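Local atomic coordinates of antibiotic resistance protein (Deinococcus radiodurans, PDB entry 2VLI), a protein that probably confers resistance to the antibiotic tunicamycin as a phosphotransferase of the P-loop NTPase superfamily, most likely by phosphorylating the drug. Residues 140-144 and 145-149; 84-88 and 89-93; 134-137 and 138-141; 158-161 and 162-165; 19-22 and 23-27. All coordinates share one frame; numbering follows the deposited sequence.

Contact 1: residues 140-144 and 145-149; sequences NELRG and EQFQT. With CD (cadmium ion), chain C.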
loop_
_atom_site.group_PDB
_atom_site.type_symbol
_atom_site.label_atom_id
_atom_site.label_comp_id
_atom_site.label_asym_id
_atom_site.label_seq_id
_atom_site.Cartn_x
_atom_site.Cartn_y
_atom_site.Cartn_z
ATOM N N ASN A 140 -2.465 8.988 -1.632
ATOM C CA ASN A 140 -2.802 8.228 -2.854
ATOM C C ASN A 140 -3.074 6.767 -2.500
ATOM O O ASN A 140 -4.056 6.187 -2.969
ATOM C CB ASN A 140 -1.660 8.356 -3.850
ATOM C CG ASN A 140 -1.721 9.637 -4.665
ATOM O OD1 ASN A 140 -2.766 10.248 -4.783
ATOM N ND2 ASN A 140 -0.594 10.052 -5.203
ATOM N N GLU A 141 -2.257 6.184 -1.613
ATOM C CA GLU A 141 -2.501 4.780 -1.153
ATOM C C GLU A 141 -3.818 4.621 -0.429
ATOM O O GLU A 141 -4.562 3.673 -0.697
ATOM C CB GLU A 141 -1.381 4.198 -0.295
ATOM C CG GLU A 141 -1.836 2.837 0.357
ATOM C CD GLU A 141 -0.750 1.882 0.791
ATOM O OE1 GLU A 141 0.350 2.370 1.060
ATOM O OE2 GLU A 141 -1.078 0.618 0.904
ATOM N N LEU A 142 -4.162 5.563 0.471
ATOM C CA LEU A 142 -5.423 5.483 1.169
ATOM C C LEU A 142 -6.709 5.526 0.315
ATOM O O LEU A 142 -7.768 5.059 0.739
ATOM C CB LEU A 142 -5.496 6.565 2.280
ATOM C CG LEU A 142 -4.464 6.419 3.404
ATOM C CD1 LEU A 142 -4.430 7.633 4.407
ATOM C CD2 LEU A 142 -4.755 5.193 4.153
ATOM N N ARG A 143 -6.602 6.166 -0.835
ATOM C CA ARG A 143 -7.664 6.262 -1.819
ATOM C C ARG A 143 -7.924 4.941 -2.563
ATOM O O ARG A 143 -8.889 4.862 -3.306
ATOM C CB ARG A 143 -7.358 7.313 -2.833
ATOM C CG ARG A 143 -7.514 8.762 -2.353
ATOM C CD ARG A 143 -6.971 9.650 -3.442
ATOM N NE ARG A 143 -7.053 11.064 -3.080
ATOM C CZ ARG A 143 -8.130 11.826 -3.239
ATOM N NH1 ARG A 143 -9.225 11.356 -3.804
ATOM N NH2 ARG A 143 -8.114 13.101 -2.832
ATOM N N GLY A 144 -7.106 3.918 -2.325
ATOM C CA GLY A 144 -7.337 2.587 -2.907
ATOM C C GLY A 144 -8.608 1.985 -2.343
ATOM O O GLY A 144 -8.924 2.194 -1.171
ATOM N N GLU A 145 -9.317 1.177 -3.133
ATOM C CA GLU A 145 -10.510 0.536 -2.628
ATOM C C GLU A 145 -10.283 -0.518 -1.547
ATOM O O GLU A 145 -11.224 -0.872 -0.890
ATOM C CB GLU A 145 -11.465 0.097 -3.730
ATOM C CG GLU A 145 -12.013 1.237 -4.495
ATOM C CD GLU A 145 -12.745 2.281 -3.615
ATOM O OE1 GLU A 145 -13.518 1.961 -2.745
ATOM O OE2 GLU A 145 -12.589 3.435 -3.885
ATOM N N GLN A 146 -9.056 -1.003 -1.339
ATOM C CA GLN A 146 -8.777 -1.906 -0.195
ATOM C C GLN A 146 -9.034 -1.166 1.166
ATOM O O GLN A 146 -9.218 -1.761 2.227
ATOM C CB GLN A 146 -7.329 -2.393 -0.251
ATOM C CG GLN A 146 -6.170 -1.393 0.098
ATOM C CD GLN A 146 -5.751 -0.503 -1.046
ATOM O OE1 GLN A 146 -6.499 -0.333 -2.004
ATOM N NE2 GLN A 146 -4.532 0.079 -0.959
ATOM N N PHE A 147 -9.113 0.144 1.088
ATOM C CA PHE A 147 -9.378 0.999 2.294
ATOM C C PHE A 147 -10.853 1.514 2.431
ATOM O O PHE A 147 -11.150 2.275 3.324
ATOM C CB PHE A 147 -8.374 2.167 2.299
ATOM C CG PHE A 147 -7.032 1.805 2.821
ATOM C CD1 PHE A 147 -6.869 1.427 4.145
ATOM C CD2 PHE A 147 -5.911 1.861 2.005
ATOM C CE1 PHE A 147 -5.613 1.034 4.595
ATOM C CE2 PHE A 147 -4.664 1.527 2.466
ATOM C CZ PHE A 147 -4.519 1.104 3.778
ATOM N N GLN A 148 -11.800 1.048 1.600
ATOM C CA GLN A 148 -13.197 1.470 1.722
ATOM C C GLN A 148 -13.775 1.048 3.099
ATOM O O GLN A 148 -13.308 0.072 3.696
ATOM C CB GLN A 148 -14.010 1.003 0.503
ATOM C CG GLN A 148 -14.242 -0.466 0.473
ATOM C CD GLN A 148 -14.815 -1.069 -0.848
ATOM O OE1 GLN A 148 -15.362 -2.153 -0.780
ATOM N NE2 GLN A 148 -14.693 -0.391 -2.007
ATOM N N THR A 149 -14.713 1.782 3.693
ATOM C CA THR A 149 -15.432 2.923 3.111
ATOM C C THR A 149 -14.655 4.229 3.233
ATOM O O THR A 149 -14.170 4.557 4.286
ATOM C CB THR A 149 -16.769 3.045 3.856
ATOM O OG1 THR A 149 -17.539 1.876 3.549
ATOM C CG2 THR A 149 -17.550 4.367 3.497
HETATM CD CD CD C . -14.116 4.470 -2.470
HETATM O O HOH W 1 -3.455 2.087 -2.866
#
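Glu141 meets Phe147 and Gln146 as the chain comes off the end of helix 132-142. Its CG is anti to the backbone N (chi1 170°) and the chain runs on extended, which lays CG 3.8 Å from CE2 of Phe147. The carboxylate lies beyond, where OE2 is hydrogen-bonded to Thr89; OE2 of Glu141 of the second subunit is also close by. The backbone oxygen has its own link to Gln146: one water donates to Glu141 O at 2.9 Å and accepts from Gln146 NE2 at 3.0 Å. Gln146 NE2 is also hydrogen-bonded to Thr89 OG1. Leu142 follows and covers one face of the Phe147 ring with a CH-pi contact, CD2 standing 4.0 Å from the ring centroid and only 6° off its normal. Leu142 O is hydrogen-bonded to His150. Here helix 132-142 of the P-loop NTPase fold leads, through a short 3-10 segment, into the outermost strand 150-152 of the parallel sheet. Gly144 lies at the turn between the helix and the 3-10 segment. Gly144 O accepts from Phe147 N at 3.1 Å, an i to i+3 bond whose donor stands well above the carbonyl plane. Because Gly144 carries no side chain, the bent chain of Gln146 can fold back and set OE1 3.2 Å from Gly144 CA. Next to it, Glu145 turns outward and grips the cadmium ion with both carboxylate oxygens, Glu145 OE2 at 2.3 Å and OE1 at 2.6 Å, while His150 ND1 binds the same ion. Gln148 NE2 also donates to OE1, on the anti lone pair.

Contact 2: residues 84-88 and 89-93; sequences VSISD and TARHR
Asp88 O takes the amide of His92, with N 2.9 Å away and an N-H...O angle of 162°, an i to i+4 bond that closes the first turn of helix 89-101. Asp88 itself sits at the N-cap. Its CG is anti to the backbone N (chi1 -172°), which swings OD1 round to accept from Arg91 N; that capping bond is present, but it is modelled very short and OD1 is crowded, so its exact geometry is doubtful. Thr89, the first helical residue, turns its hydroxyl to Glu141 and Gln146 instead. Side-chain packing centres on Arg91 and Ile86. Bent at chi3, the arginine comes back over the loop so that the guanidinium lies against Ile86, whose CD1 is 3.4 Å above one face, toward the rim, and 3.5 Å from NH1. Asp88 CB reaches the edge of the same group in its plane, 3.7 Å from NE. The charged end of Arg91 has weak partners beyond: a long ion pair from NE to Glu57 and a weak hydrogen bond from NH1 to Gln56 O. Further in, Ile86 CG2 packs 4.0 Å from His92 N, and the His92 ring meets that of Phe147. On the outer side, Arg93 makes a salt bridge to Asp137 of the second subunit. Ile86 N and Ser85 OG tie the loop to the end of strand 7-11 (Asn11) and to the start of the P-loop (Gly12, Phe14), the probable nucleotide-binding loop: a turn from strand 80-84 into an N-capped helix at the carboxyl edge of a parallel sheet, as in P-loop kinases.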
loop_
_atom_site.group_PDB
_atom_site.type_symbol
_atom_site.label_atom_id
_atom_site.label_comp_id
_atom_site.label_asym_id
_atom_site.label_seq_id
_atom_site.Cartn_x
_atom_site.Cartn_y
_atom_site.Cartn_z
ATOM N N VAL A 84 -7.422 4.826 14.260
ATOM C CA VAL A 84 -6.233 4.153 13.831
ATOM C C VAL A 84 -5.594 4.961 12.722
ATOM O O VAL A 84 -6.205 5.847 12.160
ATOM C CB VAL A 84 -6.498 2.715 13.339
ATOM C CG1 VAL A 84 -7.121 1.914 14.422
ATOM C CG2 VAL A 84 -7.415 2.691 12.147
ATOM N N SER A 85 -4.331 4.680 12.484
ATOM C CA SER A 85 -3.545 5.282 11.419
ATOM C C SER A 85 -2.752 4.180 10.790
ATOM O O SER A 85 -1.679 3.822 11.286
ATOM C CB SER A 85 -2.591 6.299 11.993
ATOM O OG SER A 85 -2.664 7.469 11.208
ATOM N N ILE A 86 -3.313 3.571 9.748
ATOM C CA ILE A 86 -2.677 2.440 9.100
ATOM C C ILE A 86 -2.608 2.756 7.597
ATOM O O ILE A 86 -3.593 3.151 7.013
ATOM C CB ILE A 86 -3.463 1.157 9.262
ATOM C CG1 ILE A 86 -3.583 0.752 10.753
ATOM C CG2 ILE A 86 -2.830 0.042 8.447
ATOM C CD1 ILE A 86 -2.370 0.113 11.322
ATOM N N SER A 87 -1.444 2.486 7.002
ATOM C CA SER A 87 -1.172 2.738 5.579
ATOM C C SER A 87 -0.898 1.474 4.799
ATOM O O SER A 87 -1.136 1.455 3.587
ATOM C CB SER A 87 0.022 3.699 5.461
ATOM O OG SER A 87 1.179 3.253 6.219
ATOM N N ASP A 88 -0.426 0.443 5.489
ATOM C CA ASP A 88 -0.013 -0.857 4.959
ATOM C C ASP A 88 -1.274 -1.612 4.593
ATOM O O ASP A 88 -2.127 -1.841 5.436
ATOM C CB ASP A 88 0.820 -1.643 6.034
ATOM C CG ASP A 88 1.468 -2.956 5.502
ATOM O OD1 ASP A 88 0.809 -4.033 5.420
ATOM O OD2 ASP A 88 2.690 -2.954 5.185
ATOM N N THR A 89 -1.393 -1.973 3.319
ATOM C CA THR A 89 -2.492 -2.751 2.846
ATOM C C THR A 89 -2.487 -4.123 3.535
ATOM O O THR A 89 -3.512 -4.657 3.904
ATOM C CB THR A 89 -2.394 -2.924 1.319
ATOM O OG1 THR A 89 -2.692 -1.668 0.697
ATOM C CG2 THR A 89 -3.320 -4.027 0.859
ATOM N N ALA A 90 -1.311 -4.696 3.719
ATOM C CA ALA A 90 -1.200 -5.993 4.368
ATOM C C ALA A 90 -1.635 -5.925 5.870
ATOM O O ALA A 90 -2.393 -6.776 6.325
ATOM C CB ALA A 90 0.243 -6.555 4.227
ATOM N N ARG A 91 -1.182 -4.924 6.607
ATOM C CA ARG A 91 -1.632 -4.744 8.013
ATOM C C ARG A 91 -3.147 -4.458 8.056
ATOM O O ARG A 91 -3.840 -4.994 8.891
ATOM C CB ARG A 91 -0.878 -3.641 8.772
ATOM C CG ARG A 91 0.455 -4.093 9.470
ATOM C CD ARG A 91 1.055 -3.033 10.441
ATOM N NE ARG A 91 1.169 -1.766 9.736
ATOM C CZ ARG A 91 1.153 -0.517 10.242
ATOM N NH1 ARG A 91 1.067 -0.248 11.542
ATOM N NH2 ARG A 91 1.209 0.499 9.383
ATOM N N HIS A 92 -3.656 -3.643 7.122
ATOM C CA HIS A 92 -5.102 -3.389 7.038
ATOM C C HIS A 92 -5.887 -4.693 6.861
ATOM O O HIS A 92 -6.896 -4.917 7.521
ATOM C CB HIS A 92 -5.419 -2.397 5.896
ATOM C CG HIS A 92 -6.877 -2.089 5.750
ATOM N ND1 HIS A 92 -7.563 -1.274 6.639
ATOM C CD2 HIS A 92 -7.788 -2.514 4.839
ATOM C CE1 HIS A 92 -8.838 -1.216 6.270
ATOM N NE2 HIS A 92 -8.999 -1.951 5.179
ATOM N N ARG A 93 -5.427 -5.565 5.965
ATOM C CA ARG A 93 -6.164 -6.784 5.722
ATOM C C ARG A 93 -6.160 -7.666 6.951
ATOM O O ARG A 93 -7.137 -8.289 7.268
ATOM C CB ARG A 93 -5.624 -7.554 4.498
ATOM C CG ARG A 93 -6.349 -8.895 4.263
ATOM C CD ARG A 93 -7.903 -8.889 4.434
ATOM N NE ARG A 93 -8.665 -8.263 3.342
ATOM C CZ ARG A 93 -9.232 -8.919 2.330
ATOM N NH1 ARG A 93 -9.110 -10.243 2.232
ATOM N NH2 ARG A 93 -9.926 -8.241 1.407
#

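Contact 3: residues 134-137 and 138-141; sequences TVED and RLNE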
loop_
_atom_site.group_PDB
_atom_site.type_symbol
_atom_site.label_atom_id
_atom_site.label_comp_id
_atom_site.label_asym_id
_atom_site.label_seq_id
_atom_site.Cartn_x
_atom_site.Cartn_y
_atom_site.Cartn_z
ATOM N N THR A 134 6.211 12.191 -0.152
ATOM C CA THR A 134 6.001 11.025 0.717
ATOM C C THR A 134 4.591 11.069 1.306
ATOM O O THR A 134 3.936 10.024 1.456
ATOM C CB THR A 134 7.114 10.971 1.811
ATOM O OG1 THR A 134 8.374 10.745 1.165
ATOM C CG2 THR A 134 6.883 9.859 2.830
ATOM N N VAL A 135 4.137 12.277 1.656
ATOM C CA VAL A 135 2.782 12.500 2.155
ATOM C C VAL A 135 1.760 12.175 1.046
ATOM O O VAL A 135 0.793 11.442 1.279
ATOM C CB VAL A 135 2.617 13.968 2.668
ATOM C CG1 VAL A 135 1.179 14.270 3.051
ATOM C CG2 VAL A 135 3.650 14.258 3.859
ATOM N N GLU A 136 1.987 12.736 -0.153
ATOM C CA GLU A 136 1.101 12.509 -1.261
ATOM C C GLU A 136 1.041 11.022 -1.602
ATOM O O GLU A 136 -0.044 10.534 -1.863
ATOM C CB GLU A 136 1.463 13.356 -2.482
ATOM C CG GLU A 136 0.511 13.108 -3.654
ATOM C CD GLU A 136 -0.921 13.667 -3.490
ATOM O OE1 GLU A 136 -1.292 14.201 -2.433
ATOM O OE2 GLU A 136 -1.711 13.561 -4.481
ATOM N N ASP A 137 2.153 10.291 -1.524
ATOM C CA ASP A 137 2.156 8.836 -1.791
ATOM C C ASP A 137 1.194 8.152 -0.831
ATOM O O ASP A 137 0.478 7.286 -1.217
ATOM C CB ASP A 137 3.512 8.176 -1.536
ATOM C CG ASP A 137 4.543 8.470 -2.576
ATOM O OD1 ASP A 137 4.182 8.822 -3.731
ATOM O OD2 ASP A 137 5.752 8.274 -2.230
ATOM N N ARG A 138 1.247 8.534 0.458
ATOM C CA ARG A 138 0.394 7.965 1.462
ATOM C C ARG A 138 -1.079 8.231 1.202
ATOM O O ARG A 138 -1.923 7.348 1.370
ATOM C CB ARG A 138 0.741 8.504 2.872
ATOM C CG ARG A 138 -0.094 7.895 3.942
ATOM C CD ARG A 138 0.692 6.831 4.702
ATOM N NE ARG A 138 1.430 5.948 3.782
ATOM C CZ ARG A 138 2.758 5.796 3.747
ATOM N NH1 ARG A 138 3.305 4.972 2.843
ATOM N NH2 ARG A 138 3.553 6.450 4.610
ATOM N N LEU A 139 -1.397 9.469 0.852
ATOM C CA LEU A 139 -2.765 9.855 0.616
ATOM C C LEU A 139 -3.309 9.130 -0.640
ATOM O O LEU A 139 -4.462 8.728 -0.680
ATOM C CB LEU A 139 -2.849 11.345 0.393
ATOM C CG LEU A 139 -2.364 12.215 1.575
ATOM C CD1 LEU A 139 -2.751 13.651 1.290
ATOM C CD2 LEU A 139 -2.854 11.730 2.924
ATOM N N ASN A 140 -2.465 8.988 -1.632
ATOM C CA ASN A 140 -2.802 8.228 -2.854
ATOM C C ASN A 140 -3.074 6.767 -2.500
ATOM O O ASN A 140 -4.056 6.187 -2.969
ATOM C CB ASN A 140 -1.660 8.356 -3.850
ATOM C CG ASN A 140 -1.721 9.637 -4.665
ATOM O OD1 ASN A 140 -2.766 10.248 -4.783
ATOM N ND2 ASN A 140 -0.594 10.052 -5.203
ATOM N N GLU A 141 -2.257 6.184 -1.613
ATOM C CA GLU A 141 -2.501 4.780 -1.153
ATOM C C GLU A 141 -3.818 4.621 -0.429
ATOM O O GLU A 141 -4.562 3.673 -0.697
ATOM C CB GLU A 141 -1.381 4.198 -0.295
ATOM C CG GLU A 141 -1.836 2.837 0.357
ATOM C CD GLU A 141 -0.750 1.882 0.791
ATOM O OE1 GLU A 141 0.350 2.370 1.060
ATOM O OE2 GLU A 141 -1.078 0.618 0.904
HETATM O O HOH W 2 2.284 9.631 -5.417
#
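Glu136 and Asn140 lie one turn apart on the alpha-helix 132-142, which pairs with helix 115-123 at a place consistent with the lid of P-loop kinases. The backbone bonds are the regular i to i+4 set, four of them across the junction: Arg138 N to Thr134 O, Leu139 N to Val135 O, Asn140 N to Glu136 O at 2.9 Å, and Glu141 N to Asp137 O. Apolar contact is light. Val135 CG1 comes 4.4 Å from Leu139 CD1, and Leu139 CG tucks 3.3 Å from Val135 O; Val135 also presses on Leu115, Leu119 and Leu122 of helix 115-123. The polar side chains do more. With CG anti to the backbone N (chi1 -180°), Glu136 sets that carbon 3.6 Å from Asn140 ND2; a bend at chi2 (71°) then turns the carboxylate, whose plane stands 75° to the amide plane. OE2 of Glu136 and OD1 of Asn140 are two acceptors and do not bond. The Asp137 carboxylate reaches the second subunit, where OD2 forms a salt bridge with Arg93. Its OD1 takes a bridging water, which donates to Asp137 OD1 at 2.7 Å and accepts from Asn140 ND2 at 2.9 Å.

Contact 4: residues 158-161 and 162-165; sequences TQQV and AEQI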
loop_
_atom_site.group_PDB
_atom_site.type_symbol
_atom_site.label_atom_id
_atom_site.label_comp_id
_atom_site.label_asym_id
_atom_site.label_seq_id
_atom_site.Cartn_x
_atom_site.Cartn_y
_atom_site.Cartn_z
ATOM N N THR A 158 -14.380 19.274 11.542
ATOM C CA THR A 158 -14.434 18.020 12.309
ATOM C C THR A 158 -15.846 17.682 12.684
ATOM O O THR A 158 -16.247 16.522 12.665
ATOM C CB THR A 158 -13.543 18.068 13.532
ATOM O OG1 THR A 158 -13.993 19.117 14.399
ATOM C CG2 THR A 158 -12.118 18.374 13.117
ATOM N N GLN A 159 -16.652 18.712 12.919
ATOM C CA GLN A 159 -18.020 18.510 13.298
ATOM C C GLN A 159 -18.832 17.874 12.182
ATOM O O GLN A 159 -19.630 16.960 12.389
ATOM C CB GLN A 159 -18.637 19.860 13.658
ATOM C CG GLN A 159 -19.668 19.789 14.712
ATOM C CD GLN A 159 -19.102 19.441 16.079
ATOM O OE1 GLN A 159 -19.688 18.637 16.795
ATOM N NE2 GLN A 159 -17.966 20.041 16.443
ATOM N N GLN A 160 -18.669 18.406 10.989
ATOM C CA GLN A 160 -19.296 17.830 9.811
ATOM C C GLN A 160 -18.810 16.407 9.416
ATOM O O GLN A 160 -19.589 15.601 8.933
ATOM C CB GLN A 160 -19.099 18.772 8.641
ATOM C CG GLN A 160 -19.950 20.014 8.704
ATOM C CD GLN A 160 -19.426 21.105 7.759
ATOM O OE1 GLN A 160 -18.247 21.512 7.821
ATOM N NE2 GLN A 160 -20.294 21.566 6.872
ATOM N N VAL A 161 -17.529 16.105 9.597
ATOM C CA VAL A 161 -17.043 14.709 9.365
ATOM C C VAL A 161 -17.722 13.767 10.320
ATOM O O VAL A 161 -18.210 12.707 9.946
ATOM C CB VAL A 161 -15.530 14.641 9.507
ATOM C CG1 VAL A 161 -14.964 13.193 9.227
ATOM C CG2 VAL A 161 -14.917 15.600 8.545
ATOM N N ALA A 162 -17.816 14.195 11.573
ATOM C CA ALA A 162 -18.443 13.404 12.598
ATOM C C ALA A 162 -19.886 13.147 12.226
ATOM O O ALA A 162 -20.365 12.022 12.310
ATOM C CB ALA A 162 -18.301 14.108 13.999
ATOM N N GLU A 163 -20.559 14.189 11.739
ATOM C CA GLU A 163 -21.968 14.111 11.391
ATOM C C GLU A 163 -22.223 13.149 10.209
ATOM O O GLU A 163 -23.160 12.371 10.228
ATOM C CB GLU A 163 -22.501 15.534 11.064
ATOM C CG GLU A 163 -22.812 16.326 12.363
ATOM C CD GLU A 163 -22.929 17.853 12.202
ATOM O OE1 GLU A 163 -22.750 18.398 11.083
ATOM O OE2 GLU A 163 -23.185 18.511 13.237
ATOM N N GLN A 164 -21.344 13.230 9.220
ATOM C CA GLN A 164 -21.315 12.376 8.037
ATOM C C GLN A 164 -21.122 10.910 8.417
ATOM O O GLN A 164 -21.826 10.035 7.939
ATOM C CB GLN A 164 -20.154 12.852 7.155
ATOM C CG GLN A 164 -20.052 12.207 5.781
ATOM C CD GLN A 164 -21.327 12.310 5.056
ATOM O OE1 GLN A 164 -21.962 13.363 5.066
ATOM N NE2 GLN A 164 -21.747 11.219 4.427
ATOM N N ILE A 165 -20.183 10.659 9.326
ATOM C CA ILE A 165 -19.918 9.306 9.802
ATOM C C ILE A 165 -21.097 8.783 10.573
ATOM O O ILE A 165 -21.572 7.666 10.326
ATOM C CB ILE A 165 -18.651 9.254 10.648
ATOM C CG1 ILE A 165 -17.438 9.509 9.756
ATOM C CG2 ILE A 165 -18.569 7.893 11.382
ATOM C CD1 ILE A 165 -16.134 9.666 10.448
#
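Glu163 folds back over the preceding turn: its CG, placed beside the backbone N with chi1 -80°, rests 3.2 Å from Gln159 O. From there the extended chain sets the carboxylate between two glutamines. Glu163 OE2 is 4.0 Å from Gln159 CG, Glu163 OE1 is 4.0 Å from Gln160 CG, and the Gln160 amide plane stands 85° to the carboxylate. Gln159 departs from a staggered first torsion (chi1 -148°) and bends at chi2. Both Gln159 OE1 and Glu163 OE2 are held by NH1 of Arg28, the glutamine through a hydrogen bond and the glutamate through a salt bridge, so one guanidinium nitrogen serves both. Helix 158-169 is the last of the fold and packs along helix 20-28, which follows the P-loop; Ala162 and Thr158 lean on Thr24. On another side of the helix, Val161 and Ile165 lie side by side and point the same way, Val161 CG1 3.9 Å from Ile165 CD1. The Ile165 CG1 branch grazes Val161 O at 3.3 Å, the same oxygen that accepts from Ile165 N at 2.9 Å. Gln160 OE1 turns back to Gly157 N, and the bent chain of Gln164 gives NE2 to Gln168.

Contact 5: residues 19-22 and 23-27; sequences THTA and HTLHE
Thr24 is turned so that OG1 stands beside its own backbone N (chi1 -48°), which drops the hydroxyl onto His20 O one turn back. Helix 20-28 follows directly on the P-loop, as the first helix does in P-loop NTPases, and its opening turn carries this contact. His20 O is gripped twice by the same residue: Thr24 N donates at 2.9 Å, nearly straight at 172°, and OG1 adds a second bond. Thr24 CB also brushes Thr21 O at 3.5 Å, so the residue fills the groove between two carbonyls, and it faces Thr158 and Ala162 of helix 158-169. On the sheet side, Thr21 and Leu25 lie side by side and point the same way, Thr21 CG2 4.2 Å from Leu25 CD1, both resting on Ile10. Leu25 N donates to Thr21 O at 2.9 Å, and His26 N to Ala22 O at 2.8 Å, carrying on the regular helix pattern. The His26 ring leads away, and its ND1 is hydrogen-bonded to Ser32 OG. Thr24 OG1 approaches His20 O at 2.7 Å from 40° above the carbonyl plane.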
loop_
_atom_site.group_PDB
_atom_site.type_symbol
_atom_site.label_atom_id
_atom_site.label_comp_id
_atom_site.label_asym_id
_atom_site.label_seq_id
_atom_site.Cartn_x
_atom_site.Cartn_y
_atom_site.Cartn_z
ATOM N N THR A 19 -8.407 11.255 15.109
ATOM C CA THR A 19 -7.735 12.123 16.095
ATOM C C THR A 19 -8.751 13.102 16.735
ATOM O O THR A 19 -9.237 12.847 17.858
ATOM C CB THR A 19 -6.425 12.833 15.510
ATOM O OG1 THR A 19 -5.694 13.479 16.569
ATOM C CG2 THR A 19 -6.720 13.847 14.384
ATOM N N HIS A 20 -9.121 14.163 16.009
ATOM C CA HIS A 20 -10.193 15.075 16.451
ATOM C C HIS A 20 -11.570 14.512 16.150
ATOM O O HIS A 20 -12.521 14.748 16.885
ATOM C CB HIS A 20 -10.044 16.453 15.790
ATOM C CG HIS A 20 -8.807 17.182 16.222
ATOM N ND1 HIS A 20 -8.061 17.974 15.372
ATOM C CD2 HIS A 20 -8.168 17.205 17.418
ATOM C CE1 HIS A 20 -7.024 18.464 16.034
ATOM N NE2 HIS A 20 -7.067 18.013 17.276
ATOM N N THR A 21 -11.676 13.761 15.059
ATOM C CA THR A 21 -12.955 13.198 14.678
ATOM C C THR A 21 -13.496 12.283 15.780
ATOM O O THR A 21 -14.623 12.438 16.197
ATOM C CB THR A 21 -12.834 12.398 13.400
ATOM O OG1 THR A 21 -12.431 13.267 12.340
ATOM C CG2 THR A 21 -14.164 11.753 13.058
ATOM N N ALA A 22 -12.664 11.330 16.204
ATOM C CA ALA A 22 -12.957 10.393 17.312
ATOM C C ALA A 22 -13.441 11.136 18.562
ATOM O O ALA A 22 -14.489 10.812 19.136
ATOM C CB ALA A 22 -11.707 9.569 17.628
ATOM N N HIS A 23 -12.693 12.157 18.950
ATOM C CA HIS A 23 -13.067 13.017 20.092
ATOM C C HIS A 23 -14.447 13.684 19.891
ATOM O O HIS A 23 -15.323 13.605 20.749
ATOM C CB HIS A 23 -11.984 14.075 20.319
ATOM C CG HIS A 23 -12.327 15.085 21.381
ATOM N ND1 HIS A 23 -12.448 14.750 22.714
ATOM C CD2 HIS A 23 -12.536 16.426 21.308
ATOM C CE1 HIS A 23 -12.745 15.831 23.415
ATOM N NE2 HIS A 23 -12.801 16.862 22.587
ATOM N N THR A 24 -14.661 14.305 18.732
ATOM C CA THR A 24 -15.969 14.897 18.414
ATOM C C THR A 24 -17.128 13.916 18.470
ATOM O O THR A 24 -18.213 14.250 18.973
ATOM C CB THR A 24 -15.937 15.536 17.000
ATOM O OG1 THR A 24 -14.756 16.336 16.901
ATOM C CG2 THR A 24 -17.190 16.371 16.736
ATOM N N LEU A 25 -16.924 12.717 17.938
ATOM C CA LEU A 25 -17.961 11.719 17.937
ATOM C C LEU A 25 -18.207 11.304 19.355
ATOM O O LEU A 25 -19.342 11.083 19.757
ATOM C CB LEU A 25 -17.552 10.465 17.160
ATOM C CG LEU A 25 -17.807 10.445 15.663
ATOM C CD1 LEU A 25 -16.941 9.368 15.019
ATOM C CD2 LEU A 25 -19.311 10.259 15.355
ATOM N N HIS A 26 -17.119 11.148 20.094
ATOM C CA HIS A 26 -17.199 10.766 21.494
ATOM C C HIS A 26 -18.056 11.763 22.284
ATOM O O HIS A 26 -18.958 11.353 23.011
ATOM C CB HIS A 26 -15.822 10.667 22.114
ATOM C CG HIS A 26 -15.864 10.340 23.575
ATOM N ND1 HIS A 26 -16.623 9.307 24.074
ATOM C CD2 HIS A 26 -15.310 10.960 24.648
ATOM C CE1 HIS A 26 -16.491 9.269 25.390
ATOM N NE2 HIS A 26 -15.700 10.264 25.762
ATOM N N GLU A 27 -17.771 13.052 22.099
ATOM C CA GLU A 27 -18.481 14.133 22.823
ATOM C C GLU A 27 -19.968 14.176 22.501
ATOM O O GLU A 27 -20.744 14.709 23.284
ATOM C CB GLU A 27 -17.917 15.495 22.490
ATOM C CG GLU A 27 -16.474 15.775 22.835
ATOM C CD GLU A 27 -15.994 17.129 22.220
ATOM O OE1 GLU A 27 -16.535 17.559 21.153
ATOM O OE2 GLU A 27 -15.091 17.788 22.813
#

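Overall arrangement
Two clusters emerge. Contacts 1, 2 and 3 gather where helix 89-101 and helix 132-142 come together beside the second subunit; contacts 1 and 3 share Asn140 and Glu141, and Thr89 of contact 2 joins both through Glu141. Contact 1 is the buried one, with an aromatic core and a metal at its margin; contacts 2 to 5 are partly buried. Contact 2 is a charged helix start, and contact 3 is marked by the salt bridge from Asp137 to Arg93 of the second subunit. Contacts 4 and 5, about 9 Å apart between centres, join helices 20-28 and 158-169 through Thr24 and Ala162 without touching the second subunit. Contacts 2 and 5 sit on opposite sides of the chain's centre.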